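Local coordinates for superkiller protein 7 (Saccharomyces cerevisiae, PDB 4ZKE), which binds GTP and probably works with the Ski complex and the exosome in cytoplasmic mRNA decay, at residues 318-323 with 468-473. Sequence-based numbering, arbitrary orientation.
Sequences HTQYED and ALNVID
Asn470 reaches from strand 469-473 to the backbone of the segment 318-323, which leaves strand 314-318. Its CG lies beside its own backbone N and anti to the carbonyl carbon (chi1 -71°), which sets the amide beside Thr319 O. There Asn470 ND2 donates a hydrogen bond to Thr319 O at 3.1 Å. The bond is fairly straight at the hydrogen (157°), but the donor sits above the carbonyl plane of Thr319 and not on a lone pair. The donor thus comes in over the face of the Thr319 peptide group. His318 O is also close, 3.2 Å from Asn470 ND2.

The side chain of Gln320 runs past that of Asn470 in the opposite direction. The two amide planes are turned 54° apart, so they do not stack flat. The Gln320 chain is bent at chi2, and its end lies against the backbone of Ala468 to Asn470. The backbone of Gln320 makes a second link: Ala468 N donates to Gln320 O over 3.3 Å. Beyond it, Glu322 rests on the methyl of Ala468, and Glu322 CG lies 4.0 Å from Ala468 CB.

Thr319 points away from the strand, and Thr319 OG1 bonds to Tyr321 O at 2.8 Å, in the carbonyl plane on a lone pair. This ties the turn together behind the contact. With an alanine in place of Asn470, Thr319 O would probably lose this donor, and the end of Gln320 would have less to lie against.

Strand 469-473 pairs with strand 400-404, while the loop links strands 314-318 and 325-335 of a six-stranded barrel. The contact therefore joins domains II and III, the two beta-barrel domains that follow the GTP-binding domain, as in translational GTPases of the EF-Tu type.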
# COMPACT_ATOMS: atom_id res chain seq x y z
N HIS A 318 7.74 0.89 -19.80
CA HIS A 318 6.49 0.73 -20.53
C HIS A 318 5.41 1.63 -19.95
O HIS A 318 5.03 1.49 -18.79
CB HIS A 318 6.05 -0.73 -20.51
CG HIS A 318 6.93 -1.63 -21.30
ND1 HIS A 318 6.70 -1.93 -22.63
CD2 HIS A 318 8.07 -2.29 -20.97
CE1 HIS A 318 7.65 -2.74 -23.07
NE2 HIS A 318 8.49 -2.97 -22.08
N THR A 319 4.91 2.55 -20.78
CA THR A 319 3.91 3.51 -20.34
C THR A 319 2.50 2.95 -20.45
O THR A 319 2.27 1.93 -21.10
CB THR A 319 3.97 4.81 -21.15
OG1 THR A 319 3.50 4.56 -22.48
CG2 THR A 319 5.39 5.35 -21.20
N GLN A 320 1.56 3.64 -19.81
CA GLN A 320 0.16 3.26 -19.88
C GLN A 320 -0.43 3.76 -21.19
O GLN A 320 -1.40 3.20 -21.70
CB GLN A 320 -0.60 3.82 -18.68
CG GLN A 320 -1.37 2.75 -17.92
CD GLN A 320 -0.47 1.63 -17.44
OE1 GLN A 320 0.24 1.75 -16.44
NE2 GLN A 320 -0.49 0.52 -18.17
N TYR A 321 0.16 4.83 -21.73
CA TYR A 321 -0.08 5.21 -23.11
C TYR A 321 0.28 4.02 -23.99
O TYR A 321 1.43 3.60 -24.04
CB TYR A 321 0.75 6.44 -23.50
CG TYR A 321 -0.09 7.63 -23.93
CD1 TYR A 321 -0.57 7.74 -25.23
CD2 TYR A 321 -0.38 8.65 -23.03
CE1 TYR A 321 -1.33 8.83 -25.62
CE2 TYR A 321 -1.14 9.75 -23.42
CZ TYR A 321 -1.61 9.83 -24.72
OH TYR A 321 -2.37 10.91 -25.12
N GLU A 322 -0.73 3.48 -24.68
CA GLU A 322 -0.70 2.12 -25.21
C GLU A 322 0.61 1.66 -25.86
O GLU A 322 1.08 0.56 -25.60
CB GLU A 322 -1.84 1.94 -26.22
CG GLU A 322 -1.90 0.56 -26.86
CD GLU A 322 -3.31 0.14 -27.23
OE1 GLU A 322 -4.17 1.03 -27.40
OE2 GLU A 322 -3.55 -1.08 -27.34
N ASP A 323 1.20 2.51 -26.70
CA ASP A 323 2.31 2.07 -27.54
C ASP A 323 3.69 2.31 -26.93
O ASP A 323 4.58 1.47 -27.06
CB ASP A 323 2.23 2.77 -28.90
CG ASP A 323 3.13 2.13 -29.95
OD1 ASP A 323 3.43 0.92 -29.83
OD2 ASP A 323 3.54 2.84 -30.89
N ALA A 468 -3.91 1.21 -22.28
CA ALA A 468 -3.81 -0.24 -22.15
C ALA A 468 -3.17 -0.60 -20.82
O ALA A 468 -2.23 0.06 -20.37
CB ALA A 468 -3.01 -0.82 -23.30
N LEU A 469 -3.68 -1.65 -20.19
CA LEU A 469 -3.16 -2.11 -18.91
C LEU A 469 -1.94 -3.00 -19.10
O LEU A 469 -2.00 -4.02 -19.79
CB LEU A 469 -4.24 -2.87 -18.14
CG LEU A 469 -3.95 -3.15 -16.66
CD1 LEU A 469 -4.04 -1.87 -15.86
CD2 LEU A 469 -4.93 -4.18 -16.12
N ASN A 470 -0.82 -2.60 -18.49
CA ASN A 470 0.40 -3.40 -18.55
C ASN A 470 0.32 -4.55 -17.56
O ASN A 470 0.16 -4.33 -16.36
CB ASN A 470 1.63 -2.54 -18.25
CG ASN A 470 1.96 -1.56 -19.36
OD1 ASN A 470 1.82 -1.88 -20.54
ND2 ASN A 470 2.40 -0.37 -18.99
N VAL A 471 0.43 -5.77 -18.07
CA VAL A 471 0.35 -6.96 -17.23
C VAL A 471 1.53 -7.88 -17.50
O VAL A 471 1.79 -8.25 -18.64
CB VAL A 471 -0.96 -7.74 -17.48
CG1 VAL A 471 -1.06 -8.91 -16.51
CG2 VAL A 471 -2.15 -6.82 -17.32
N ILE A 472 2.23 -8.24 -16.43
CA ILE A 472 3.35 -9.15 -16.52
C ILE A 472 2.89 -10.56 -16.17
O ILE A 472 2.43 -10.81 -15.06
CB ILE A 472 4.50 -8.71 -15.60
CG1 ILE A 472 5.16 -7.46 -16.19
CG2 ILE A 472 5.54 -9.82 -15.43
CD1 ILE A 472 6.08 -6.76 -15.25
N ASP A 473 3.01 -11.47 -17.14
CA ASP A 473 2.62 -12.86 -16.93
C ASP A 473 3.81 -13.66 -16.42
O ASP A 473 4.70 -14.03 -17.18
CB ASP A 473 2.08 -13.47 -18.23
CG ASP A 473 1.51 -14.86 -18.02
OD1 ASP A 473 1.21 -15.21 -16.86
OD2 ASP A 473 1.35 -15.59 -19.02